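Local coordinates for protein putative NADPH:quinone oxidoreductase (Ralstonia eutropha, PDB 3IUP) that binds NADPH in a Rossmann-type domain and probably catalyses the NADPH-dependent reduction of quinones, at residues L158-L169 against W309-I318; T242-G251 against Q282-P293. All coordinates share one frame; numbering follows the deposited sequence.

Both contacts belong to the dinucleotide-binding half of the chain, and their centres lie about 16 Å apart. Along the sequence the helix of L158-L169 comes first, then the strand of T242-G251, then Q282-P293, and last W309-I318, so contact 1 brackets contact 2. Contact 2 joins two adjacent strands of the six-stranded parallel sheet; contact 1 packs helix 155-169 against helix 311-318, beside the face of that sheet carrying F245 and Y284. They touch directly: M163 CE lies 3.4 Å from Y286 CZ, and W309 meets both F245 and Y284. NADPH is shared, each contact reaching its carboxamide by hydrogen bonds.

Contact 1 of 2, residues L158-L169 against W309-I318; sequences LTALGMVETMRL and WLLFPFLQKI. With NDP (NADPH dihydro-nicotinamide-adenine-dinucleotide phosphate), chain C; EDO (1,2-ethanediol), chain E; ACT (acetate ion), chain H; ACT (acetate ion), chain I.
W309 and F314 bring their rings against one turn of helix 155-169, where G162 and T166 receive them. The indole reaches T166 with its N-H: NE1 donates to T166 OG1 over 3.1 Å at 156°, with the hydroxyl close to the ring plane. T166 OG1 in turn donates to G162 O at 2.8 Å. A chi1 of -59° sets OG1 beside the backbone N of T166, where it can face both the indole N-H and G162 O; threonine suits this place because one hydroxyl accepts from the ring and gives to the preceding helix turn. G162 O also takes the helix bond from T166 N, the two donors arriving from opposite faces of the carbonyl plane.

F314 directs CZ at the backbone of G162, 3.4 Å from its CA; glycine lets the ring come this close. CB of E165 meets the edge of the same ring, and the bent glutamate chain crosses the ring at about a right angle, while its carboxylate forms a salt bridge with R322. Leucines fill the N-terminal end of the contact: L311 CD1 packs on L158 CB at 3.7 Å. T159 lays CG2 3.8 Å from W309 CZ3, and its OG1, hydrogen-bonded to V155 O, stands 3.0 Å from C4N of the NADPH nicotinamide. The carboxamide gives N7N to W309 O and receives L311 N at O7N.

The two helices cross at 57° with axes 10.4 Å apart. Helix 183-195 touches T159 and M163, strand 243-249 meets T166 through I243 and F245, and helix 320-332 packs on L158 and I318.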
loop_
_atom_site.group_PDB
_atom_site.type_symbol
_atom_site.label_atom_id
_atom_site.label_comp_id
_atom_site.label_asym_id
_atom_site.label_seq_id
_atom_site.Cartn_x
_atom_site.Cartn_y
_atom_site.Cartn_z
ATOM N N LEU A 158 -8.165 20.754 -7.632
ATOM C CA LEU A 158 -8.496 20.231 -6.323
ATOM C C LEU A 158 -7.638 19.026 -6.014
ATOM O O LEU A 158 -7.366 18.774 -4.852
ATOM C CB LEU A 158 -9.966 19.886 -6.159
ATOM C CG LEU A 158 -10.862 21.101 -6.216
ATOM C CD1 LEU A 158 -12.360 20.668 -6.232
ATOM C CD2 LEU A 158 -10.573 22.170 -5.104
ATOM N N THR A 159 -7.236 18.265 -7.029
ATOM C CA THR A 159 -6.347 17.147 -6.797
ATOM C C THR A 159 -5.001 17.676 -6.358
ATOM O O THR A 159 -4.417 17.135 -5.419
ATOM C CB THR A 159 -6.250 16.248 -8.015
ATOM O OG1 THR A 159 -7.557 15.719 -8.305
ATOM C CG2 THR A 159 -5.286 15.077 -7.825
ATOM N N ALA A 160 -4.498 18.713 -7.017
ATOM C CA ALA A 160 -3.195 19.275 -6.635
ATOM C C ALA A 160 -3.258 19.788 -5.211
ATOM O O ALA A 160 -2.377 19.499 -4.396
ATOM C CB ALA A 160 -2.751 20.356 -7.596
ATOM N N LEU A 161 -4.295 20.548 -4.896
ATOM C CA LEU A 161 -4.464 20.988 -3.521
ATOM C C LEU A 161 -4.655 19.804 -2.580
ATOM O O LEU A 161 -4.163 19.820 -1.435
ATOM C CB LEU A 161 -5.650 21.955 -3.416
ATOM C CG LEU A 161 -5.379 23.309 -4.058
ATOM C CD1 LEU A 161 -6.707 24.041 -4.206
ATOM C CD2 LEU A 161 -4.355 24.125 -3.239
ATOM N N GLY A 162 -5.362 18.787 -3.013
ATOM C CA GLY A 162 -5.568 17.625 -2.193
ATOM C C GLY A 162 -4.333 16.824 -1.869
ATOM O O GLY A 162 -4.254 16.190 -0.824
HETATM N N MSE A 163 -3.363 16.847 -2.771
HETATM C CA MSE A 163 -2.042 16.228 -2.472
HETATM C C MSE A 163 -1.387 16.936 -1.305
HETATM O O MSE A 163 -0.878 16.287 -0.409
HETATM C CB MSE A 163 -1.139 16.291 -3.711
HETATM C CG MSE A 163 -1.670 15.472 -4.759
HETATM SE SE MSE A 163 -0.469 15.680 -6.330
HETATM C CE MSE A 163 -1.306 14.424 -7.338
ATOM N N VAL A 164 -1.377 18.262 -1.333
ATOM C CA VAL A 164 -0.827 19.036 -0.234
ATOM C C VAL A 164 -1.627 18.842 1.069
ATOM O O VAL A 164 -1.054 18.618 2.152
ATOM C CB VAL A 164 -0.678 20.502 -0.590
ATOM C CG1 VAL A 164 -0.212 21.301 0.636
ATOM C CG2 VAL A 164 0.301 20.632 -1.777
ATOM N N GLU A 165 -2.940 18.826 0.928
ATOM C CA GLU A 165 -3.820 18.534 2.076
ATOM C C GLU A 165 -3.561 17.152 2.705
ATOM O O GLU A 165 -3.428 17.041 3.914
ATOM C CB GLU A 165 -5.278 18.684 1.670
ATOM C CG GLU A 165 -6.247 18.718 2.889
ATOM C CD GLU A 165 -6.434 20.143 3.426
ATOM O OE1 GLU A 165 -5.735 21.073 2.995
ATOM O OE2 GLU A 165 -7.299 20.315 4.304
ATOM N N THR A 166 -3.488 16.116 1.885
ATOM C CA THR A 166 -3.156 14.793 2.309
ATOM C C THR A 166 -1.788 14.702 2.966
ATOM O O THR A 166 -1.677 14.079 3.979
ATOM C CB THR A 166 -3.196 13.783 1.123
ATOM O OG1 THR A 166 -4.508 13.773 0.526
ATOM C CG2 THR A 166 -2.905 12.383 1.578
HETATM N N MSE A 167 -0.770 15.313 2.364
HETATM C CA MSE A 167 0.549 15.413 2.967
HETATM C C MSE A 167 0.469 15.888 4.434
HETATM O O MSE A 167 1.007 15.249 5.374
HETATM C CB MSE A 167 1.365 16.413 2.154
HETATM C CG MSE A 167 2.762 16.655 2.626
HETATM SE SE MSE A 167 3.557 18.221 1.739
HETATM C CE MSE A 167 2.734 19.560 2.842
ATOM N N ARG A 168 -0.203 17.013 4.614
ATOM C CA ARG A 168 -0.397 17.575 5.948
ATOM C C ARG A 168 -1.218 16.700 6.878
ATOM O O ARG A 168 -0.842 16.511 8.024
ATOM C CB ARG A 168 -1.035 18.935 5.834
ATOM C CG ARG A 168 -0.079 19.990 5.303
ATOM C CD ARG A 168 -0.775 21.216 4.887
ATOM N NE ARG A 168 0.209 22.249 4.576
ATOM C CZ ARG A 168 -0.018 23.285 3.786
ATOM N NH1 ARG A 168 -1.214 23.484 3.240
ATOM N NH2 ARG A 168 0.960 24.141 3.555
ATOM N N LEU A 169 -2.336 16.188 6.393
ATOM C CA LEU A 169 -3.177 15.299 7.193
ATOM C C LEU A 169 -2.458 14.056 7.667
ATOM O O LEU A 169 -2.731 13.560 8.761
ATOM C CB LEU A 169 -4.454 14.897 6.452
ATOM C CG LEU A 169 -5.484 16.016 6.332
ATOM C CD1 LEU A 169 -6.465 15.713 5.222
ATOM C CD2 LEU A 169 -6.202 16.242 7.698
ATOM N N TRP A 309 -5.689 6.592 -4.614
ATOM C CA TRP A 309 -6.140 7.892 -4.144
ATOM C C TRP A 309 -7.075 8.472 -5.187
ATOM O O TRP A 309 -6.741 8.513 -6.375
ATOM C CB TRP A 309 -4.933 8.833 -3.907
ATOM C CG TRP A 309 -5.197 10.120 -3.226
ATOM C CD1 TRP A 309 -4.899 10.422 -1.939
ATOM C CD2 TRP A 309 -5.835 11.280 -3.771
ATOM N NE1 TRP A 309 -5.249 11.684 -1.657
ATOM C CE2 TRP A 309 -5.849 12.241 -2.764
ATOM C CE3 TRP A 309 -6.341 11.612 -5.026
ATOM C CZ2 TRP A 309 -6.335 13.515 -2.956
ATOM C CZ3 TRP A 309 -6.850 12.857 -5.221
ATOM C CH2 TRP A 309 -6.855 13.814 -4.183
ATOM N N LEU A 310 -8.258 8.862 -4.743
ATOM C CA LEU A 310 -9.247 9.495 -5.613
ATOM C C LEU A 310 -9.787 10.808 -5.071
ATOM O O LEU A 310 -10.037 10.969 -3.869
ATOM C CB LEU A 310 -10.416 8.531 -5.833
ATOM C CG LEU A 310 -10.366 7.476 -6.923
ATOM C CD1 LEU A 310 -11.654 6.614 -6.781
ATOM C CD2 LEU A 310 -10.274 8.129 -8.300
ATOM N N LEU A 311 -10.049 11.755 -5.974
ATOM C CA LEU A 311 -10.441 13.097 -5.572
ATOM C C LEU A 311 -11.748 13.113 -4.767
ATOM O O LEU A 311 -11.834 13.793 -3.730
ATOM C CB LEU A 311 -10.600 14.026 -6.808
ATOM C CG LEU A 311 -11.012 15.481 -6.521
ATOM C CD1 LEU A 311 -10.041 16.274 -5.604
ATOM C CD2 LEU A 311 -11.252 16.261 -7.871
ATOM N N PHE A 312 -12.753 12.399 -5.247
ATOM C CA PHE A 312 -14.097 12.536 -4.629
ATOM C C PHE A 312 -14.158 11.972 -3.215
ATOM O O PHE A 312 -14.642 12.651 -2.339
ATOM C CB PHE A 312 -15.208 12.023 -5.529
ATOM C CG PHE A 312 -15.667 13.049 -6.533
ATOM C CD1 PHE A 312 -14.791 13.547 -7.483
ATOM C CD2 PHE A 312 -16.988 13.527 -6.531
ATOM C CE1 PHE A 312 -15.190 14.490 -8.412
ATOM C CE2 PHE A 312 -17.410 14.475 -7.476
ATOM C CZ PHE A 312 -16.504 14.959 -8.406
ATOM N N PRO A 313 -13.655 10.761 -2.995
ATOM C CA PRO A 313 -13.505 10.286 -1.607
ATOM C C PRO A 313 -12.713 11.252 -0.735
ATOM O O PRO A 313 -13.037 11.429 0.430
ATOM C CB PRO A 313 -12.789 8.957 -1.788
ATOM C CG PRO A 313 -13.220 8.503 -3.125
ATOM C CD PRO A 313 -13.344 9.712 -3.963
ATOM N N PHE A 314 -11.681 11.907 -1.284
ATOM C CA PHE A 314 -10.929 12.891 -0.530
ATOM C C PHE A 314 -11.731 14.134 -0.115
ATOM O O PHE A 314 -11.686 14.541 1.031
ATOM C CB PHE A 314 -9.621 13.275 -1.285
ATOM C CG PHE A 314 -9.006 14.548 -0.801
ATOM C CD1 PHE A 314 -8.183 14.575 0.278
ATOM C CD2 PHE A 314 -9.315 15.732 -1.408
ATOM C CE1 PHE A 314 -7.649 15.769 0.705
ATOM C CE2 PHE A 314 -8.807 16.923 -0.977
ATOM C CZ PHE A 314 -7.983 16.942 0.088
ATOM N N LEU A 315 -12.471 14.734 -1.052
ATOM C CA LEU A 315 -13.303 15.905 -0.748
ATOM C C LEU A 315 -14.369 15.556 0.330
ATOM O O LEU A 315 -14.675 16.396 1.182
ATOM C CB LEU A 315 -13.992 16.427 -2.005
ATOM C CG LEU A 315 -13.047 16.948 -3.080
ATOM C CD1 LEU A 315 -13.799 17.268 -4.378
ATOM C CD2 LEU A 315 -12.307 18.098 -2.562
ATOM N N GLN A 316 -14.881 14.345 0.249
ATOM C CA GLN A 316 -15.875 13.830 1.179
ATOM C C GLN A 316 -15.212 13.685 2.555
ATOM O O GLN A 316 -15.820 14.003 3.576
ATOM C CB GLN A 316 -16.439 12.494 0.682
ATOM N N LYS A 317 -13.954 13.260 2.586
ATOM C CA LYS A 317 -13.232 13.117 3.836
ATOM C C LYS A 317 -12.955 14.438 4.518
ATOM O O LYS A 317 -13.114 14.527 5.732
ATOM C CB LYS A 317 -11.914 12.387 3.608
ATOM C CG LYS A 317 -11.541 11.437 4.713
ATOM C CD LYS A 317 -10.574 10.361 4.228
ATOM C CE LYS A 317 -9.131 10.783 4.350
ATOM N NZ LYS A 317 -8.281 9.555 4.454
ATOM N N ILE A 318 -12.574 15.471 3.774
ATOM C CA ILE A 318 -12.232 16.755 4.390
ATOM C C ILE A 318 -13.457 17.609 4.792
ATOM O O ILE A 318 -13.322 18.550 5.572
ATOM C CB ILE A 318 -11.247 17.603 3.520
ATOM C CG1 ILE A 318 -11.855 18.046 2.166
ATOM C CG2 ILE A 318 -9.938 16.802 3.324
ATOM C CD1 ILE A 318 -10.984 19.069 1.413
HETATM P PA NDP C . -1.752 15.650 -18.812
HETATM O O1A NDP C . -1.677 17.095 -18.755
HETATM O O2A NDP C . -2.388 15.005 -19.982
HETATM O O5B NDP C . -0.178 15.152 -18.701
HETATM C C5B NDP C . 0.040 13.738 -18.637
HETATM C C4B NDP C . 1.488 13.494 -18.340
HETATM O O4B NDP C . 1.623 12.106 -18.253
HETATM C C3B NDP C . 2.428 14.007 -19.444
HETATM O O3B NDP C . 3.533 14.752 -18.976
HETATM C C2B NDP C . 2.964 12.708 -20.084
HETATM O O2B NDP C . 4.319 12.787 -20.527
HETATM C C1B NDP C . 2.839 11.738 -18.917
HETATM N N9A NDP C . 2.699 10.337 -19.334
HETATM C C8A NDP C . 1.781 9.869 -20.252
HETATM N N7A NDP C . 1.885 8.531 -20.321
HETATM C C5A NDP C . 2.862 8.116 -19.436
HETATM C C6A NDP C . 3.407 6.866 -19.081
HETATM N N6A NDP C . 3.067 5.711 -19.680
HETATM N N1A NDP C . 4.399 6.815 -18.124
HETATM C C2A NDP C . 4.885 7.943 -17.540
HETATM N N3A NDP C . 4.349 9.162 -17.887
HETATM C C4A NDP C . 3.364 9.251 -18.812
HETATM O O3 NDP C . -2.474 14.954 -17.543
HETATM P PN NDP C . -3.264 15.677 -16.408
HETATM O O1N NDP C . -2.527 16.731 -15.755
HETATM O O2N NDP C . -4.662 16.024 -16.835
HETATM O O5D NDP C . -3.399 14.442 -15.354
HETATM C C5D NDP C . -2.238 14.014 -14.625
HETATM C C4D NDP C . -2.535 12.696 -13.918
HETATM O O4D NDP C . -3.345 13.015 -12.767
HETATM C C3D NDP C . -3.290 11.635 -14.745
HETATM O O3D NDP C . -2.817 10.333 -14.467
HETATM C C2D NDP C . -4.704 11.778 -14.206
HETATM O O2D NDP C . -5.544 10.646 -14.378
HETATM C C1D NDP C . -4.381 12.035 -12.732
HETATM N N1N NDP C . -5.533 12.546 -11.953
HETATM C C2N NDP C . -6.031 11.711 -11.008
HETATM C C3N NDP C . -7.107 12.067 -10.239
HETATM C C7N NDP C . -7.563 11.180 -9.097
HETATM O O7N NDP C . -8.737 11.561 -8.453
HETATM N N7N NDP C . -6.933 10.065 -8.703
HETATM C C4N NDP C . -7.566 13.474 -10.234
HETATM C C5N NDP C . -6.936 14.329 -11.305
HETATM C C6N NDP C . -5.930 13.827 -12.122
HETATM P P2B NDP C . 4.755 12.275 -22.027
HETATM O O1X NDP C . 4.771 13.519 -22.926
HETATM O O2X NDP C . 3.810 11.215 -22.585
HETATM O O3X NDP C . 6.163 11.697 -21.814
HETATM C C1 EDO E . -8.609 9.857 -0.747
HETATM O O1 EDO E . -9.192 9.647 0.556
HETATM C C2 EDO E . -8.104 8.517 -1.237
HETATM O O2 EDO E . -9.008 7.915 -2.177
HETATM C C ACT H . -3.872 22.955 1.315
HETATM O O ACT H . -3.867 24.244 1.306
HETATM O OXT ACT H . -3.284 22.307 2.254
HETATM C CH3 ACT H . -4.604 22.195 0.263
HETATM C C ACT I . -0.923 27.021 2.392
HETATM O O ACT I . -0.657 25.977 1.732
HETATM O OXT ACT I . -0.150 27.267 3.356
HETATM C CH3 ACT I . -2.084 27.916 2.056
#

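Contact 2 of 2, residues T242-G251 against Q282-P293; sequences TIAFDATGGG and QVYLYGGLDTSP. With NDP (NADPH dihydro-nicotinamide-adenine-dinucleotide phosphate), chain C.
F245 and Y284 sit in register on neighbouring parallel strands and run side by side, their rings inclined by 27° but slid apart, with centroids 5.6 Å apart, so they barely overlap. I243 CD1 meets the edge of the Y284 ring, 3.9 Å from CE2. On the other sheet face A244 CB packs on V283 CG2, where small and branched residues fit beneath helix 253-266. The strands are laced by bonds from A244 N to Q282 O, Y284 N to A244 O and D246 N to Y284 O, all nearly along the acceptor C=O axis; this is the tight part.

Beyond D246 the regular pairing is interrupted, though the chains stay close, and a second ladder forms at G249 and D290, shifted by two residues. D246 organises the loop: its OD1 accepts from T248 N in an Asx turn and, on the syn lone pair, from T248 OG1 at 2.6 Å, while OD2 takes G249 N from above the carboxylate plane. L289 N reaches A247 O at 3.0 Å, and D290 N meets T248 O on a lone pair. The looser side is the G250-P293 end, where G250 N makes a weak bond to D290 O and S292 and P293 are partly exposed. Glycine suits positions 249 and 251, whose phi angles are positive.

Y286 (chi1 83°) swings its ring between A247 and the cofactor: CE1 is 3.5 Å from A247 N, CD2 3.3 Å from NADPH C2N, and OH is hydrogen-bonded to H177. Y286 O accepts from NADPH N7N at 2.8 Å. Y286 thus holds the carboxamide and packs on the nicotinamide, while L289 packs by the adenosine. T178 OG1 also hydrogen-bonds D246 OD1; these donors would probably favour the ionised carboxylate.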
loop_
_atom_site.group_PDB
_atom_site.type_symbol
_atom_site.label_atom_id
_atom_site.label_comp_id
_atom_site.label_asym_id
_atom_site.label_seq_id
_atom_site.Cartn_x
_atom_site.Cartn_y
_atom_site.Cartn_z
ATOM N N THR A 242 8.372 12.442 2.365
ATOM C CA THR A 242 8.013 11.070 2.753
ATOM C C THR A 242 6.639 10.615 2.249
ATOM O O THR A 242 6.184 9.514 2.586
ATOM C CB THR A 242 8.149 10.878 4.270
ATOM O OG1 THR A 242 7.351 11.817 4.985
ATOM C CG2 THR A 242 9.621 11.059 4.728
ATOM N N ILE A 243 5.997 11.439 1.436
ATOM C CA ILE A 243 4.789 11.056 0.697
ATOM C C ILE A 243 4.951 11.373 -0.774
ATOM O O ILE A 243 5.538 12.410 -1.133
ATOM C CB ILE A 243 3.515 11.748 1.300
ATOM C CG1 ILE A 243 2.229 11.230 0.644
ATOM C CG2 ILE A 243 3.553 13.293 1.244
ATOM C CD1 ILE A 243 0.928 11.682 1.409
ATOM N N ALA A 244 4.500 10.459 -1.621
ATOM C CA ALA A 244 4.564 10.625 -3.056
ATOM C C ALA A 244 3.207 10.397 -3.649
ATOM O O ALA A 244 2.473 9.466 -3.225
ATOM C CB ALA A 244 5.582 9.597 -3.712
ATOM N N PHE A 245 2.933 11.143 -4.713
ATOM C CA PHE A 245 1.802 10.875 -5.579
ATOM C C PHE A 245 2.299 10.474 -6.942
ATOM O O PHE A 245 2.981 11.274 -7.623
ATOM C CB PHE A 245 0.908 12.084 -5.656
ATOM C CG PHE A 245 0.211 12.366 -4.372
ATOM C CD1 PHE A 245 0.835 13.062 -3.392
ATOM C CD2 PHE A 245 -1.087 11.872 -4.164
ATOM C CE1 PHE A 245 0.170 13.276 -2.154
ATOM C CE2 PHE A 245 -1.716 12.064 -2.988
ATOM C CZ PHE A 245 -1.110 12.757 -1.995
ATOM N N ASP A 246 2.011 9.230 -7.300
ATOM C CA ASP A 246 2.467 8.637 -8.538
ATOM C C ASP A 246 1.325 8.495 -9.558
ATOM O O ASP A 246 0.366 7.764 -9.336
ATOM C CB ASP A 246 3.091 7.313 -8.265
ATOM C CG ASP A 246 3.492 6.578 -9.543
ATOM O OD1 ASP A 246 4.016 7.231 -10.478
ATOM O OD2 ASP A 246 3.298 5.362 -9.577
ATOM N N ALA A 247 1.482 9.152 -10.697
ATOM C CA ALA A 247 0.491 9.112 -11.756
ATOM C C ALA A 247 0.684 7.916 -12.653
ATOM O O ALA A 247 -0.216 7.586 -13.444
ATOM C CB ALA A 247 0.566 10.411 -12.608
ATOM N N THR A 248 1.847 7.260 -12.547
ATOM C CA THR A 248 2.169 6.172 -13.455
ATOM C C THR A 248 1.488 4.869 -13.076
ATOM O O THR A 248 0.829 4.225 -13.909
ATOM C CB THR A 248 3.675 6.024 -13.657
ATOM O OG1 THR A 248 4.328 5.568 -12.468
ATOM C CG2 THR A 248 4.251 7.394 -14.127
ATOM N N GLY A 249 1.598 4.522 -11.799
ATOM C CA GLY A 249 0.904 3.370 -11.246
ATOM C C GLY A 249 1.607 2.055 -11.502
ATOM O O GLY A 249 2.138 1.375 -10.598
ATOM N N GLY A 250 1.611 1.645 -12.771
ATOM C CA GLY A 250 2.456 0.577 -13.179
ATOM C C GLY A 250 3.933 0.814 -13.124
ATOM O O GLY A 250 4.417 1.898 -12.776
ATOM N N GLY A 251 4.676 -0.223 -13.466
ATOM C CA GLY A 251 6.091 -0.166 -13.485
ATOM C C GLY A 251 6.759 -0.025 -12.125
ATOM O O GLY A 251 6.247 -0.501 -11.107
ATOM N N GLN A 282 4.891 6.915 2.309
ATOM C CA GLN A 282 3.616 6.618 1.662
ATOM C C GLN A 282 3.663 6.962 0.158
ATOM O O GLN A 282 4.053 8.070 -0.183
ATOM C CB GLN A 282 2.496 7.409 2.322
ATOM C CG GLN A 282 1.087 7.152 1.768
ATOM C CD GLN A 282 0.573 5.744 2.033
ATOM O OE1 GLN A 282 0.893 5.116 3.032
ATOM N NE2 GLN A 282 -0.231 5.237 1.098
ATOM N N VAL A 283 3.220 6.048 -0.698
ATOM C CA VAL A 283 3.054 6.338 -2.143
ATOM C C VAL A 283 1.614 6.127 -2.510
ATOM O O VAL A 283 1.100 5.017 -2.306
ATOM C CB VAL A 283 3.941 5.478 -3.026
ATOM C CG1 VAL A 283 3.600 5.766 -4.554
ATOM C CG2 VAL A 283 5.418 5.774 -2.739
ATOM N N TYR A 284 0.939 7.157 -3.002
ATOM C CA TYR A 284 -0.406 7.017 -3.547
ATOM C C TYR A 284 -0.321 6.884 -5.065
ATOM O O TYR A 284 0.263 7.743 -5.733
ATOM C CB TYR A 284 -1.242 8.184 -3.139
ATOM C CG TYR A 284 -1.691 8.107 -1.706
ATOM C CD1 TYR A 284 -2.568 7.130 -1.314
ATOM C CD2 TYR A 284 -1.246 9.043 -0.740
ATOM C CE1 TYR A 284 -3.019 7.055 -0.005
ATOM C CE2 TYR A 284 -1.697 8.980 0.574
ATOM C CZ TYR A 284 -2.571 7.973 0.927
ATOM O OH TYR A 284 -3.055 7.830 2.206
ATOM N N LEU A 285 -0.917 5.818 -5.600
ATOM C CA LEU A 285 -1.001 5.639 -7.040
ATOM C C LEU A 285 -2.324 6.318 -7.414
ATOM O O LEU A 285 -3.393 5.735 -7.252
ATOM C CB LEU A 285 -0.975 4.184 -7.417
ATOM C CG LEU A 285 0.190 3.347 -6.917
ATOM C CD1 LEU A 285 0.194 1.914 -7.533
ATOM C CD2 LEU A 285 1.534 4.032 -7.091
ATOM N N TYR A 286 -2.275 7.556 -7.877
ATOM C CA TYR A 286 -3.486 8.326 -8.179
ATOM C C TYR A 286 -3.779 8.333 -9.688
ATOM O O TYR A 286 -4.788 8.859 -10.129
ATOM C CB TYR A 286 -3.412 9.755 -7.594
ATOM C CG TYR A 286 -2.658 10.721 -8.463
ATOM C CD1 TYR A 286 -1.278 10.670 -8.556
ATOM C CD2 TYR A 286 -3.324 11.681 -9.186
ATOM C CE1 TYR A 286 -0.583 11.568 -9.333
ATOM C CE2 TYR A 286 -2.648 12.576 -9.994
ATOM C CZ TYR A 286 -1.282 12.494 -10.092
ATOM O OH TYR A 286 -0.648 13.402 -10.905
ATOM N N GLY A 287 -2.888 7.757 -10.469
ATOM C CA GLY A 287 -3.132 7.562 -11.893
ATOM C C GLY A 287 -2.632 6.224 -12.329
ATOM O O GLY A 287 -1.978 5.471 -11.580
ATOM N N GLY A 288 -2.943 5.895 -13.560
ATOM C CA GLY A 288 -2.475 4.672 -14.144
ATOM C C GLY A 288 -1.979 4.851 -15.549
ATOM O O GLY A 288 -2.254 3.997 -16.420
ATOM N N LEU A 289 -1.181 5.898 -15.760
ATOM C CA LEU A 289 -0.660 6.196 -17.078
ATOM C C LEU A 289 0.112 5.031 -17.629
ATOM O O LEU A 289 0.003 4.782 -18.834
ATOM C CB LEU A 289 0.219 7.444 -17.093
ATOM C CG LEU A 289 -0.571 8.699 -16.682
ATOM C CD1 LEU A 289 0.411 9.807 -16.276
ATOM C CD2 LEU A 289 -1.541 9.162 -17.741
ATOM N N ASP A 290 0.848 4.310 -16.768
ATOM C CA ASP A 290 1.633 3.141 -17.118
ATOM C C ASP A 290 0.799 1.912 -16.821
ATOM O O ASP A 290 0.556 1.575 -15.648
ATOM C CB ASP A 290 2.952 3.140 -16.352
ATOM C CG ASP A 290 3.849 1.947 -16.642
ATOM O OD1 ASP A 290 3.401 0.912 -17.165
ATOM O OD2 ASP A 290 5.027 2.018 -16.258
ATOM N N THR A 291 0.344 1.232 -17.872
ATOM C CA THR A 291 -0.583 0.134 -17.688
ATOM C C THR A 291 0.085 -1.220 -17.409
ATOM O O THR A 291 -0.605 -2.231 -17.274
ATOM C CB THR A 291 -1.536 0.011 -18.918
ATOM O OG1 THR A 291 -0.737 -0.264 -20.050
ATOM C CG2 THR A 291 -2.401 1.302 -19.106
ATOM N N SER A 292 1.391 -1.277 -17.325
ATOM C CA SER A 292 2.074 -2.527 -16.979
ATOM C C SER A 292 1.897 -2.881 -15.468
ATOM O O SER A 292 1.461 -2.027 -14.711
ATOM C CB SER A 292 3.569 -2.447 -17.258
ATOM O OG SER A 292 4.280 -1.612 -16.361
ATOM N N PRO A 293 2.206 -4.137 -15.103
ATOM C CA PRO A 293 2.203 -4.504 -13.666
ATOM C C PRO A 293 3.104 -3.593 -12.838
ATOM O O PRO A 293 4.203 -3.158 -13.275
ATOM C CB PRO A 293 2.806 -5.892 -13.637
ATOM C CG PRO A 293 2.626 -6.450 -15.083
ATOM C CD PRO A 293 2.774 -5.204 -15.940
HETATM P PA NDP C . -1.752 15.650 -18.812
HETATM O O1A NDP C . -1.677 17.095 -18.755
HETATM O O2A NDP C . -2.388 15.005 -19.982
HETATM O O5B NDP C . -0.178 15.152 -18.701
HETATM C C5B NDP C . 0.040 13.738 -18.637
HETATM C C4B NDP C . 1.488 13.494 -18.340
HETATM O O4B NDP C . 1.623 12.106 -18.253
HETATM C C3B NDP C . 2.428 14.007 -19.444
HETATM O O3B NDP C . 3.533 14.752 -18.976
HETATM C C2B NDP C . 2.964 12.708 -20.084
HETATM O O2B NDP C . 4.319 12.787 -20.527
HETATM C C1B NDP C . 2.839 11.738 -18.917
HETATM N N9A NDP C . 2.699 10.337 -19.334
HETATM C C8A NDP C . 1.781 9.869 -20.252
HETATM N N7A NDP C . 1.885 8.531 -20.321
HETATM C C5A NDP C . 2.862 8.116 -19.436
HETATM C C6A NDP C . 3.407 6.866 -19.081
HETATM N N6A NDP C . 3.067 5.711 -19.680
HETATM N N1A NDP C . 4.399 6.815 -18.124
HETATM C C2A NDP C . 4.885 7.943 -17.540
HETATM N N3A NDP C . 4.349 9.162 -17.887
HETATM C C4A NDP C . 3.364 9.251 -18.812
HETATM O O3 NDP C . -2.474 14.954 -17.543
HETATM P PN NDP C . -3.264 15.677 -16.408
HETATM O O1N NDP C . -2.527 16.731 -15.755
HETATM O O2N NDP C . -4.662 16.024 -16.835
HETATM O O5D NDP C . -3.399 14.442 -15.354
HETATM C C5D NDP C . -2.238 14.014 -14.625
HETATM C C4D NDP C . -2.535 12.696 -13.918
HETATM O O4D NDP C . -3.345 13.015 -12.767
HETATM C C3D NDP C . -3.290 11.635 -14.745
HETATM O O3D NDP C . -2.817 10.333 -14.467
HETATM C C2D NDP C . -4.704 11.778 -14.206
HETATM O O2D NDP C . -5.544 10.646 -14.378
HETATM C C1D NDP C . -4.381 12.035 -12.732
HETATM N N1N NDP C . -5.533 12.546 -11.953
HETATM C C2N NDP C . -6.031 11.711 -11.008
HETATM C C3N NDP C . -7.107 12.067 -10.239
HETATM C C7N NDP C . -7.563 11.180 -9.097
HETATM O O7N NDP C . -8.737 11.561 -8.453
HETATM N N7N NDP C . -6.933 10.065 -8.703
HETATM C C4N NDP C . -7.566 13.474 -10.234
HETATM C C5N NDP C . -6.936 14.329 -11.305
HETATM C C6N NDP C . -5.930 13.827 -12.122
HETATM P P2B NDP C . 4.755 12.275 -22.027
HETATM O O1X NDP C . 4.771 13.519 -22.926
HETATM O O2X NDP C . 3.810 11.215 -22.585
HETATM O O3X NDP C . 6.163 11.697 -21.814
#